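Local coordinates for protein tryptophan--tRNA ligase (Aeropyrum pernix, PDB 3A04) that catalyses the ATP-dependent attachment of L-tryptophan to tRNA(Trp), releasing AMP and diphosphate, as a class I aminoacyl-tRNA synthetase, at residues Phe83-Lys88 with Leu310-Pro315; Pro250-Arg255 with Val302-His307; Met257-Ser260 with Ile266-Thr269; Ala282-Arg287 with Ile332-Cys337. One frame throughout, in Å; residues are numbered along the deposited sequence.

Contact 1: Phe83-Lys88 with Leu310-Pro315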
loop_
_atom_site.group_PDB
_atom_site.type_symbol
_atom_site.label_atom_id
_atom_site.label_comp_id
_atom_site.label_asym_id
_atom_site.label_seq_id
_atom_site.Cartn_x
_atom_site.Cartn_y
_atom_site.Cartn_z
ATOM N N PHE A 83 13.598 -3.285 -24.249
ATOM C CA PHE A 83 13.636 -1.841 -24.416
ATOM C C PHE A 83 13.638 -1.474 -25.904
ATOM O O PHE A 83 14.524 -1.955 -26.689
ATOM C CB PHE A 83 14.924 -1.362 -23.741
ATOM C CG PHE A 83 15.046 0.124 -23.609
ATOM C CD1 PHE A 83 15.518 0.882 -24.658
ATOM C CD2 PHE A 83 14.695 0.753 -22.396
ATOM C CE1 PHE A 83 15.704 2.272 -24.525
ATOM C CE2 PHE A 83 14.884 2.082 -22.250
ATOM C CZ PHE A 83 15.375 2.861 -23.333
ATOM N N HIS A 84 12.714 -0.588 -26.296
ATOM C CA HIS A 84 12.491 -0.280 -27.691
ATOM C C HIS A 84 12.532 1.227 -27.950
ATOM O O HIS A 84 12.797 2.023 -27.018
ATOM C CB HIS A 84 11.208 -1.014 -28.233
ATOM C CG HIS A 84 9.942 -0.680 -27.492
ATOM N ND1 HIS A 84 9.544 0.619 -27.237
ATOM C CD2 HIS A 84 8.997 -1.480 -26.926
ATOM C CE1 HIS A 84 8.378 0.610 -26.597
ATOM N NE2 HIS A 84 8.011 -0.649 -26.430
ATOM N N PHE A 85 12.312 1.648 -29.205
ATOM C CA PHE A 85 12.361 3.081 -29.520
ATOM C C PHE A 85 11.220 3.920 -28.901
ATOM O O PHE A 85 11.359 5.121 -28.826
ATOM C CB PHE A 85 12.399 3.260 -31.072
ATOM C CG PHE A 85 13.816 3.134 -31.608
ATOM C CD1 PHE A 85 14.448 1.904 -31.704
ATOM C CD2 PHE A 85 14.533 4.272 -31.928
ATOM C CE1 PHE A 85 15.828 1.852 -32.182
ATOM C CE2 PHE A 85 15.805 4.229 -32.357
ATOM C CZ PHE A 85 16.474 3.014 -32.482
ATOM N N GLY A 86 10.122 3.282 -28.500
ATOM C CA GLY A 86 9.079 3.984 -27.682
ATOM C C GLY A 86 9.735 4.423 -26.359
ATOM O O GLY A 86 9.633 5.553 -25.935
ATOM N N HIS A 87 10.463 3.516 -25.725
ATOM C CA HIS A 87 11.108 3.826 -24.461
ATOM C C HIS A 87 12.195 4.840 -24.718
ATOM O O HIS A 87 12.399 5.786 -23.916
ATOM C CB HIS A 87 11.701 2.564 -23.788
ATOM C CG HIS A 87 10.711 1.452 -23.545
ATOM N ND1 HIS A 87 10.814 0.202 -24.135
ATOM C CD2 HIS A 87 9.590 1.404 -22.781
ATOM C CE1 HIS A 87 9.825 -0.575 -23.710
ATOM N NE2 HIS A 87 9.107 0.116 -22.832
ATOM N N LYS A 88 12.935 4.709 -25.838
ATOM C CA LYS A 88 14.005 5.658 -26.062
ATOM C C LYS A 88 13.520 7.103 -26.116
ATOM O O LYS A 88 14.274 8.015 -25.705
ATOM C CB LYS A 88 14.796 5.299 -27.387
ATOM C CG LYS A 88 15.742 6.400 -27.907
ATOM C CD LYS A 88 16.606 5.838 -29.110
ATOM C CE LYS A 88 17.553 6.903 -29.732
ATOM N NZ LYS A 88 16.766 8.086 -30.051
ATOM N N LEU A 310 12.174 11.245 -38.275
ATOM C CA LEU A 310 11.747 12.455 -37.563
ATOM C C LEU A 310 11.943 12.342 -36.008
ATOM O O LEU A 310 12.314 13.340 -35.329
ATOM C CB LEU A 310 10.236 12.665 -37.887
ATOM C CG LEU A 310 9.732 14.065 -37.445
ATOM C CD1 LEU A 310 10.189 15.255 -38.370
ATOM C CD2 LEU A 310 8.239 13.958 -37.257
ATOM N N TYR A 311 11.688 11.138 -35.451
ATOM C CA TYR A 311 11.673 10.980 -33.972
ATOM C C TYR A 311 13.061 10.647 -33.446
ATOM O O TYR A 311 13.354 10.969 -32.297
ATOM C CB TYR A 311 10.726 9.851 -33.531
ATOM C CG TYR A 311 9.313 10.247 -33.330
ATOM C CD1 TYR A 311 8.559 10.690 -34.398
ATOM C CD2 TYR A 311 8.732 10.242 -32.042
ATOM C CE1 TYR A 311 7.215 11.108 -34.223
ATOM C CE2 TYR A 311 7.395 10.617 -31.861
ATOM C CZ TYR A 311 6.653 11.030 -32.962
ATOM O OH TYR A 311 5.347 11.418 -32.843
ATOM N N HIS A 312 13.886 10.009 -34.281
ATOM C CA HIS A 312 15.203 9.458 -33.866
ATOM C C HIS A 312 16.375 9.607 -34.803
ATOM O O HIS A 312 17.447 9.961 -34.355
ATOM C CB HIS A 312 15.084 7.944 -33.598
ATOM C CG HIS A 312 14.022 7.623 -32.587
ATOM N ND1 HIS A 312 14.223 7.839 -31.242
ATOM C CD2 HIS A 312 12.742 7.183 -32.726
ATOM C CE1 HIS A 312 13.123 7.491 -30.581
ATOM N NE2 HIS A 312 12.207 7.103 -31.462
ATOM N N LEU A 313 16.228 9.159 -36.045
ATOM C CA LEU A 313 17.460 8.838 -36.862
ATOM C C LEU A 313 18.149 10.071 -37.496
ATOM O O LEU A 313 19.359 10.031 -37.811
ATOM C CB LEU A 313 17.139 7.795 -37.972
ATOM C CG LEU A 313 16.595 6.457 -37.475
ATOM C CD1 LEU A 313 16.179 5.528 -38.651
ATOM C CD2 LEU A 313 17.548 5.819 -36.354
ATOM N N MET A 314 17.365 11.146 -37.655
ATOM C CA MET A 314 17.841 12.384 -38.268
ATOM C C MET A 314 17.594 13.603 -37.362
ATOM O O MET A 314 16.628 14.320 -37.575
ATOM C CB MET A 314 17.176 12.613 -39.638
ATOM C CG MET A 314 17.581 11.578 -40.673
ATOM S SD MET A 314 16.752 11.723 -42.304
ATOM C CE MET A 314 17.470 10.310 -43.156
ATOM N N PRO A 315 18.440 13.793 -36.328
ATOM C CA PRO A 315 18.312 14.958 -35.467
ATOM C C PRO A 315 18.488 16.285 -36.204
ATOM O O PRO A 315 18.064 17.344 -35.690
ATOM C CB PRO A 315 19.452 14.790 -34.470
ATOM C CG PRO A 315 20.354 13.731 -35.090
ATOM C CD PRO A 315 19.399 12.829 -35.762
HETATM O O HOH W 1 9.219 6.681 -30.224
HETATM O O HOH W 2 17.706 10.541 -31.547
#
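Phe85 and His312 form an edge-to-face aromatic pair. The ring centroids lie 4.8 Å apart and the planes meet at 84°. Phe85 CD2 sits over the centre of one His312 face, 3.5 Å from His312 CG.

The polar bond is made at the imidazole edge. Lys88 NZ donates to His312 ND1 at 2.8 Å, close to the ring plane. The lysine chain runs extended beside the histidine, with CG anti to the backbone N (chi1 167°), and bends only at its last torsion. Lys88 NZ also forms a salt bridge with Asp92.

Two waters join the segments as well. One donates to Phe85 O (3.0 Å) and lies at the edge of the His312 ring near NE2. The other accepts from Lys88 NZ and donates to His312 O (2.9 Å).

Phe85 belongs to the HIGH motif. In that motif His84 and His87 form a capping box at the start of helix 85-99. With an alanine at His312, the Phe85 edge would probably lose its facing ring and Lys88 NZ one acceptor.

Because ND1 accepts from the lysine, a neutral His312 would probably carry its proton on NE2.

Contact 2: Pro250-Arg255 with Val302-His307. With CD (cadmium ion), chain D; SF4 (iron/sulfur cluster), chain B.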
loop_
_atom_site.group_PDB
_atom_site.type_symbol
_atom_site.label_atom_id
_atom_site.label_comp_id
_atom_site.label_asym_id
_atom_site.label_seq_id
_atom_site.Cartn_x
_atom_site.Cartn_y
_atom_site.Cartn_z
ATOM N N PRO A 250 4.193 5.827 -33.947
ATOM C CA PRO A 250 3.523 4.606 -34.362
ATOM C C PRO A 250 4.570 3.509 -34.589
ATOM O O PRO A 250 5.761 3.811 -34.807
ATOM C CB PRO A 250 2.815 5.014 -35.646
ATOM C CG PRO A 250 3.585 6.211 -36.157
ATOM C CD PRO A 250 4.356 6.800 -35.025
ATOM N N GLY A 251 4.177 2.269 -34.371
ATOM C CA GLY A 251 5.042 1.118 -34.713
ATOM C C GLY A 251 5.317 1.045 -36.218
ATOM O O GLY A 251 4.691 1.734 -37.025
ATOM N N LEU A 252 6.235 0.183 -36.599
ATOM C CA LEU A 252 6.630 0.047 -38.013
ATOM C C LEU A 252 5.477 -0.502 -38.870
ATOM O O LEU A 252 5.493 -0.361 -40.086
ATOM C CB LEU A 252 7.863 -0.839 -38.135
ATOM C CG LEU A 252 9.009 -0.155 -37.354
ATOM C CD1 LEU A 252 10.199 -1.060 -37.278
ATOM C CD2 LEU A 252 9.384 1.155 -37.991
ATOM N N ASP A 253 4.455 -1.056 -38.217
ATOM C CA ASP A 253 3.229 -1.435 -38.905
ATOM C C ASP A 253 2.125 -0.393 -38.844
ATOM O O ASP A 253 1.042 -0.647 -39.342
ATOM C CB ASP A 253 2.666 -2.738 -38.334
ATOM C CG ASP A 253 2.422 -2.649 -36.842
ATOM O OD1 ASP A 253 2.402 -1.531 -36.285
ATOM O OD2 ASP A 253 2.290 -3.698 -36.216
ATOM N N GLY A 254 2.353 0.769 -38.256
ATOM C CA GLY A 254 1.252 1.744 -38.181
ATOM C C GLY A 254 0.292 1.484 -37.007
ATOM O O GLY A 254 -0.624 2.293 -36.725
ATOM N N ARG A 255 0.497 0.389 -36.302
ATOM C CA ARG A 255 -0.113 0.234 -34.993
ATOM C C ARG A 255 0.857 0.583 -33.841
ATOM O O ARG A 255 2.091 0.573 -34.006
ATOM C CB ARG A 255 -0.643 -1.192 -34.877
ATOM C CG ARG A 255 -1.695 -1.515 -36.014
ATOM C CD ARG A 255 -2.330 -2.919 -35.936
ATOM N NE ARG A 255 -1.403 -3.944 -36.403
ATOM C CZ ARG A 255 -1.743 -5.195 -36.736
ATOM N NH1 ARG A 255 -3.015 -5.595 -36.676
ATOM N NH2 ARG A 255 -0.813 -6.049 -37.153
ATOM N N VAL A 302 2.037 9.539 -43.384
ATOM C CA VAL A 302 1.595 8.183 -42.980
ATOM C C VAL A 302 2.697 7.111 -43.012
ATOM O O VAL A 302 2.408 5.888 -43.012
ATOM C CB VAL A 302 0.334 7.736 -43.807
ATOM C CG1 VAL A 302 -0.726 8.834 -43.728
ATOM C CG2 VAL A 302 0.720 7.528 -45.249
ATOM N N CYS A 303 3.959 7.552 -43.051
ATOM C CA CYS A 303 5.053 6.624 -43.346
ATOM C C CYS A 303 5.820 6.409 -42.048
ATOM O O CYS A 303 6.292 7.373 -41.413
ATOM C CB CYS A 303 6.017 7.259 -44.360
ATOM S SG CYS A 303 7.392 6.218 -44.620
ATOM N N SER A 304 5.951 5.157 -41.659
ATOM C CA SER A 304 6.652 4.856 -40.389
ATOM C C SER A 304 8.200 4.969 -40.555
ATOM O O SER A 304 8.930 5.079 -39.586
ATOM C CB SER A 304 6.209 3.472 -39.918
ATOM O OG SER A 304 6.863 2.503 -40.691
ATOM N N VAL A 305 8.704 4.983 -41.801
ATOM C CA VAL A 305 10.152 5.206 -42.023
ATOM C C VAL A 305 10.475 6.669 -41.774
ATOM O O VAL A 305 11.416 7.018 -41.023
ATOM C CB VAL A 305 10.559 4.828 -43.470
ATOM C CG1 VAL A 305 12.079 5.229 -43.714
ATOM C CG2 VAL A 305 10.310 3.319 -43.710
ATOM N N TYR A 306 9.642 7.526 -42.343
ATOM C CA TYR A 306 9.783 8.945 -42.166
ATOM C C TYR A 306 9.634 9.309 -40.681
ATOM O O TYR A 306 10.375 10.148 -40.160
ATOM C CB TYR A 306 8.748 9.724 -43.020
ATOM C CG TYR A 306 8.872 11.217 -42.808
ATOM C CD1 TYR A 306 10.007 11.919 -43.277
ATOM C CD2 TYR A 306 7.926 11.929 -42.044
ATOM C CE1 TYR A 306 10.171 13.337 -43.004
ATOM C CE2 TYR A 306 8.085 13.334 -41.772
ATOM C CZ TYR A 306 9.200 14.018 -42.268
ATOM O OH TYR A 306 9.334 15.385 -42.037
ATOM N N HIS A 307 8.674 8.697 -39.984
ATOM C CA HIS A 307 8.608 8.956 -38.520
ATOM C C HIS A 307 9.813 8.444 -37.727
ATOM O O HIS A 307 10.213 9.067 -36.785
ATOM C CB HIS A 307 7.272 8.449 -37.975
ATOM C CG HIS A 307 6.141 9.302 -38.401
ATOM N ND1 HIS A 307 5.466 9.096 -39.591
ATOM C CD2 HIS A 307 5.618 10.438 -37.860
ATOM C CE1 HIS A 307 4.515 10.016 -39.717
ATOM N NE2 HIS A 307 4.604 10.847 -38.693
HETATM CD CD CD D . 3.153 12.650 -37.805
HETATM FE FE1 SF4 B . 10.683 7.533 -47.682
HETATM FE FE2 SF4 B . 8.508 8.794 -48.787
HETATM FE FE3 SF4 B . 8.834 6.079 -49.057
HETATM FE FE4 SF4 B . 8.351 7.118 -46.572
HETATM S S1 SF4 B . 6.927 7.212 -48.483
HETATM S S2 SF4 B . 9.880 5.522 -47.073
HETATM S S3 SF4 B . 9.381 9.095 -46.628
HETATM S S4 SF4 B . 10.161 7.748 -49.988
HETATM O O HOH W 3 8.057 5.156 -36.956
HETATM O O HOH W 4 2.186 11.267 -36.701
HETATM O O HOH W 5 4.778 13.762 -36.049
#
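Cys303 O, next to the serine that faces Leu252 across the contact, is gripped by two donors from one residue. His307 ND1 reaches it at 2.6 Å, and His307 N reaches it from the opposite face of the carbonyl plane. The site is the N-terminus of helix 304-313. Cys303 is its N-cap, and its SG accepts from Tyr306 N. The same SG binds FE4 of the iron-sulfur cluster at 2.4 Å, so one sulfur serves both the helix cap and the cluster.

The other segment is a loop. Gly251 to Gly254 make a type I beta turn, which presents Gly251 and Leu252 to the helix start.

Ser304 carries the meeting of the two segments. Its CB packs on Gly251 O (3.7 Å), while OG lies 3.2 Å from Leu252 O and also touches Leu252 CD2. With chi1 at 76°, OG stands between the backbone N and the carbonyl carbon, which places it beside Leu252 O and within reach of Leu283 O. The OG is hydrogen-bonded to Leu283 O, which ties it to the loop after helix 272-280. Beside this, Pro250 CD rests against His307 CB, and a water donates to Ser304 O and, weakly, to Pro250 O.

The segment thus touches two metal sites. Through its other nitrogen, NE2, His307 binds the cadmium ion at 2.5 Å, and the ion also binds two waters.

Contact 3: Met257-Ser260 with Ile266-Thr269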
loop_
_atom_site.group_PDB
_atom_site.type_symbol
_atom_site.label_atom_id
_atom_site.label_comp_id
_atom_site.label_asym_id
_atom_site.label_seq_id
_atom_site.Cartn_x
_atom_site.Cartn_y
_atom_site.Cartn_z
ATOM N N MET A 257 3.379 0.878 -30.730
ATOM C CA MET A 257 4.738 0.300 -30.616
ATOM C C MET A 257 4.782 -0.588 -29.377
ATOM O O MET A 257 4.516 -0.120 -28.273
ATOM C CB MET A 257 5.707 1.501 -30.578
ATOM C CG MET A 257 7.196 1.436 -30.379
ATOM S SD MET A 257 7.964 2.774 -31.396
ATOM C CE MET A 257 8.469 2.068 -32.931
ATOM N N SER A 258 5.076 -1.887 -29.544
ATOM C CA SER A 258 5.010 -2.873 -28.443
ATOM C C SER A 258 6.107 -3.983 -28.429
ATOM O O SER A 258 6.372 -4.617 -29.443
ATOM C CB SER A 258 3.594 -3.520 -28.463
ATOM O OG SER A 258 3.585 -4.758 -27.732
ATOM N N SER A 259 6.693 -4.294 -27.272
ATOM C CA SER A 259 7.448 -5.576 -27.153
ATOM C C SER A 259 6.633 -6.848 -27.511
ATOM O O SER A 259 7.238 -7.881 -27.888
ATOM C CB SER A 259 8.101 -5.760 -25.778
ATOM O OG SER A 259 8.931 -6.933 -25.754
ATOM N N SER A 260 5.289 -6.772 -27.427
ATOM C CA SER A 260 4.422 -7.904 -27.750
ATOM C C SER A 260 4.460 -8.283 -29.203
ATOM O O SER A 260 4.383 -9.474 -29.487
ATOM C CB SER A 260 2.984 -7.536 -27.511
ATOM O OG SER A 260 2.307 -7.816 -28.716
ATOM N N ILE A 266 11.675 -1.922 -33.344
ATOM C CA ILE A 266 13.117 -2.175 -33.197
ATOM C C ILE A 266 13.578 -2.160 -31.749
ATOM O O ILE A 266 13.400 -1.164 -31.045
ATOM C CB ILE A 266 13.964 -1.097 -33.875
ATOM C CG1 ILE A 266 13.421 -0.755 -35.285
ATOM C CG2 ILE A 266 15.513 -1.428 -33.693
ATOM C CD1 ILE A 266 13.632 -1.735 -36.353
ATOM N N PHE A 267 14.170 -3.259 -31.277
ATOM C CA PHE A 267 14.715 -3.253 -29.937
ATOM C C PHE A 267 16.120 -2.717 -29.966
ATOM O O PHE A 267 16.912 -2.946 -30.939
ATOM C CB PHE A 267 14.639 -4.692 -29.358
ATOM C CG PHE A 267 13.225 -5.180 -29.272
ATOM C CD1 PHE A 267 12.281 -4.477 -28.507
ATOM C CD2 PHE A 267 12.811 -6.309 -29.957
ATOM C CE1 PHE A 267 10.937 -4.897 -28.437
ATOM C CE2 PHE A 267 11.456 -6.776 -29.878
ATOM C CZ PHE A 267 10.532 -6.069 -29.137
ATOM N N LEU A 268 16.508 -2.006 -28.923
ATOM C CA LEU A 268 17.898 -1.479 -28.878
ATOM C C LEU A 268 18.979 -2.575 -28.894
ATOM O O LEU A 268 20.157 -2.292 -29.208
ATOM C CB LEU A 268 18.091 -0.511 -27.726
ATOM C CG LEU A 268 17.688 0.839 -28.402
ATOM C CD1 LEU A 268 16.182 0.958 -28.531
ATOM C CD2 LEU A 268 18.250 2.034 -27.778
ATOM N N THR A 269 18.577 -3.782 -28.532
ATOM C CA THR A 269 19.537 -4.924 -28.553
ATOM C C THR A 269 19.491 -5.767 -29.852
ATOM O O THR A 269 20.210 -6.774 -29.964
ATOM C CB THR A 269 19.298 -5.883 -27.306
ATOM O OG1 THR A 269 17.944 -6.310 -27.348
ATOM C CG2 THR A 269 19.577 -5.127 -26.021
#
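The KMSKS region, one of the two signature motifs of class I aminoacyl-tRNA synthetases, meets a later part of the same loop through Ser259 and Phe267. In this family the motif takes part in ATP binding and amino acid activation.

The contact is small and is made by packing. Phe267 presents the edge of its ring, with CZ in front. Ser259 CA lies near the ring plane, 3.7 Å from Phe267 CZ. Ser259 OG runs alongside the same end of the ring, 3.8 Å from Phe267 CZ, and CB lies near Phe267 CE1. The phenyl group reaches the serine because its CG stands anti to its own carbonyl carbon, chi1 -61°. The serine OG is anti to its backbone N (chi1 -174°) and is hydrogen-bonded to Lys82 N in the HIGH region. One serine therefore touches both the ring and the other signature motif. Ser258 O lies 4.4 Å from Phe267 CZ, a looser approach.

A glycine replacing Phe267 would remove the ring and would probably open a gap beside Ser259 CA and OG.

Around the contact, Phe267 also rests on His84 and on Lys278 of helix 272-280. Leu268 packs on Phe85 of helix 85-99 and on Phe348 of helix 334-364.

Contact 4: Ala282-Arg287 with Ile332-Cys337. With SF4 (iron/sulfur cluster), chain B.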
loop_
_atom_site.group_PDB
_atom_site.type_symbol
_atom_site.label_atom_id
_atom_site.label_comp_id
_atom_site.label_asym_id
_atom_site.label_seq_id
_atom_site.Cartn_x
_atom_site.Cartn_y
_atom_site.Cartn_z
ATOM N N ALA A 282 8.948 -2.227 -42.819
ATOM C CA ALA A 282 8.034 -1.167 -42.305
ATOM C C ALA A 282 7.014 -0.681 -43.352
ATOM O O ALA A 282 7.351 -0.517 -44.540
ATOM C CB ALA A 282 8.820 0.075 -41.800
ATOM N N LEU A 283 5.802 -0.367 -42.892
ATOM C CA LEU A 283 4.843 0.359 -43.737
ATOM C C LEU A 283 5.280 1.797 -44.085
ATOM O O LEU A 283 5.775 2.574 -43.222
ATOM C CB LEU A 283 3.448 0.355 -43.083
ATOM C CG LEU A 283 2.945 -1.058 -42.722
ATOM C CD1 LEU A 283 1.477 -1.104 -42.248
ATOM C CD2 LEU A 283 3.157 -2.055 -43.852
ATOM N N THR A 284 5.116 2.142 -45.351
ATOM C CA THR A 284 5.479 3.464 -45.833
ATOM C C THR A 284 4.264 4.168 -46.428
ATOM O O THR A 284 3.194 3.574 -46.560
ATOM C CB THR A 284 6.517 3.344 -46.987
ATOM O OG1 THR A 284 5.883 2.706 -48.122
ATOM C CG2 THR A 284 7.683 2.524 -46.536
ATOM N N GLY A 285 4.424 5.436 -46.754
ATOM C CA GLY A 285 3.477 6.117 -47.643
ATOM C C GLY A 285 3.832 5.988 -49.125
ATOM O O GLY A 285 3.627 6.920 -49.863
ATOM N N GLY A 286 4.433 4.870 -49.532
ATOM C CA GLY A 286 4.855 4.632 -50.929
ATOM C C GLY A 286 3.648 4.237 -51.796
ATOM O O GLY A 286 2.505 4.154 -51.294
ATOM N N ARG A 287 3.862 4.033 -53.103
ATOM C CA ARG A 287 2.718 3.819 -54.012
ATOM C C ARG A 287 2.884 2.505 -54.707
ATOM O O ARG A 287 3.866 1.765 -54.448
ATOM C CB ARG A 287 2.530 4.958 -55.036
ATOM C CG ARG A 287 2.600 6.409 -54.534
ATOM C CD ARG A 287 1.253 7.151 -54.201
ATOM N NE ARG A 287 1.596 8.572 -53.969
ATOM C CZ ARG A 287 0.788 9.564 -53.556
ATOM N NH1 ARG A 287 -0.508 9.366 -53.298
ATOM N NH2 ARG A 287 1.298 10.792 -53.385
ATOM N N ILE A 332 12.488 10.375 -54.722
ATOM C CA ILE A 332 13.041 9.288 -53.963
ATOM C C ILE A 332 12.045 8.142 -53.862
ATOM O O ILE A 332 10.857 8.374 -53.672
ATOM C CB ILE A 332 13.548 9.782 -52.523
ATOM C CG1 ILE A 332 14.410 8.712 -51.837
ATOM C CG2 ILE A 332 12.374 10.218 -51.598
ATOM C CD1 ILE A 332 14.915 9.155 -50.469
ATOM N N LEU A 333 12.547 6.920 -53.995
ATOM C CA LEU A 333 11.755 5.714 -53.818
ATOM C C LEU A 333 11.984 5.128 -52.413
ATOM O O LEU A 333 13.037 5.359 -51.802
ATOM C CB LEU A 333 12.125 4.680 -54.890
ATOM C CG LEU A 333 11.933 5.075 -56.385
ATOM C CD1 LEU A 333 12.136 3.846 -57.292
ATOM C CD2 LEU A 333 10.598 5.741 -56.635
ATOM N N CYS A 334 11.034 4.319 -51.944
ATOM C CA CYS A 334 11.057 3.767 -50.589
ATOM C C CYS A 334 12.241 2.848 -50.308
ATOM O O CYS A 334 12.750 2.793 -49.190
ATOM C CB CYS A 334 9.738 3.033 -50.308
ATOM S SG CYS A 334 8.320 4.197 -50.213
ATOM N N GLY A 335 12.678 2.105 -51.322
ATOM C CA GLY A 335 13.838 1.256 -51.170
ATOM C C GLY A 335 15.064 2.092 -50.793
ATOM O O GLY A 335 15.834 1.717 -49.896
ATOM N N GLU A 336 15.260 3.235 -51.451
ATOM C CA GLU A 336 16.477 3.997 -51.143
ATOM C C GLU A 336 16.301 4.771 -49.838
ATOM O O GLU A 336 17.260 4.961 -49.095
ATOM C CB GLU A 336 16.869 4.964 -52.257
ATOM C CG GLU A 336 15.754 5.747 -52.858
ATOM C CD GLU A 336 16.195 6.501 -54.153
ATOM O OE1 GLU A 336 17.203 7.310 -54.061
ATOM O OE2 GLU A 336 15.532 6.262 -55.220
ATOM N N CYS A 337 15.095 5.268 -49.627
ATOM C CA CYS A 337 14.747 5.912 -48.387
ATOM C C CYS A 337 14.968 5.023 -47.149
ATOM O O CYS A 337 15.508 5.492 -46.151
ATOM C CB CYS A 337 13.323 6.345 -48.458
ATOM S SG CYS A 337 12.919 7.643 -47.268
HETATM FE FE1 SF4 B . 10.683 7.533 -47.682
HETATM FE FE2 SF4 B . 8.508 8.794 -48.787
HETATM FE FE3 SF4 B . 8.834 6.079 -49.057
HETATM FE FE4 SF4 B . 8.351 7.118 -46.572
HETATM S S1 SF4 B . 6.927 7.212 -48.483
HETATM S S2 SF4 B . 9.880 5.522 -47.073
HETATM S S3 SF4 B . 9.381 9.095 -46.628
HETATM S S4 SF4 B . 10.161 7.748 -49.988
#
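Cys334 meets Thr284 and Gly286 through its sulfur. The side chain starts at CB, which lies 3.4 Å from FE3 of the iron-sulfur cluster. At the tip, SG binds FE3 at 2.3 Å. The same SG lies 3.5 Å from Thr284 OG1 and 3.6 Å from Gly286 CA. SG stands anti to the carbonyl carbon (chi1 -68°), which directs it at the loop and the cluster together. A CB on Gly286 would point toward this sulfur and clash with it, so the glycine lets the backbone come close.

Thr284 shapes the loop. Its OG1 accepts from Gly286 N at 3.0 Å, an ST turn. Its methyl, CG2, packs on cluster sulfur S2 at 3.8 Å, while Gly285 C lies near S1.

Three residues on from Cys334, Cys337 SG binds FE1 at 2.3 Å. The two form a Cys-x-x-Cys pair on the first turn of a helix. Cys303 holds another iron, and Cys327, also in the pocket, probably takes the fourth. Ile332 CG2 lies against S4, adding a nonpolar wall.

The contact closes one side of the cluster pocket, where the loop between helices 272-280 and 290-296 faces the start of helix 334-364. Leu333 packs on helix 290-296, Thr284 touches Val305 of helix 304-313, and Cys337 touches Ile323 of helix 317-328.

In the fold
The four contacts lie in one class I synthetase region and run from the catalytic motifs to the iron-sulfur site. Contacts 1 and 3, about 11 Å apart between centres, bring the HIGH and KMSKS regions together. Contacts 2 and 4, also about 11 Å apart, both touch the same cluster. Helix 304-313 joins contacts 1 and 2: its start serves the cluster and its end faces helix 85-99. Along the chain, contacts 2 and 3 fall between the two segments of contact 1, whereas contact 4 alternates with contacts 1 and 2. Contacts 3 and 4 do not touch; their centres are about 22 Å apart. The cluster joins the starts of helices 304-313 and 334-364, away from the motifs.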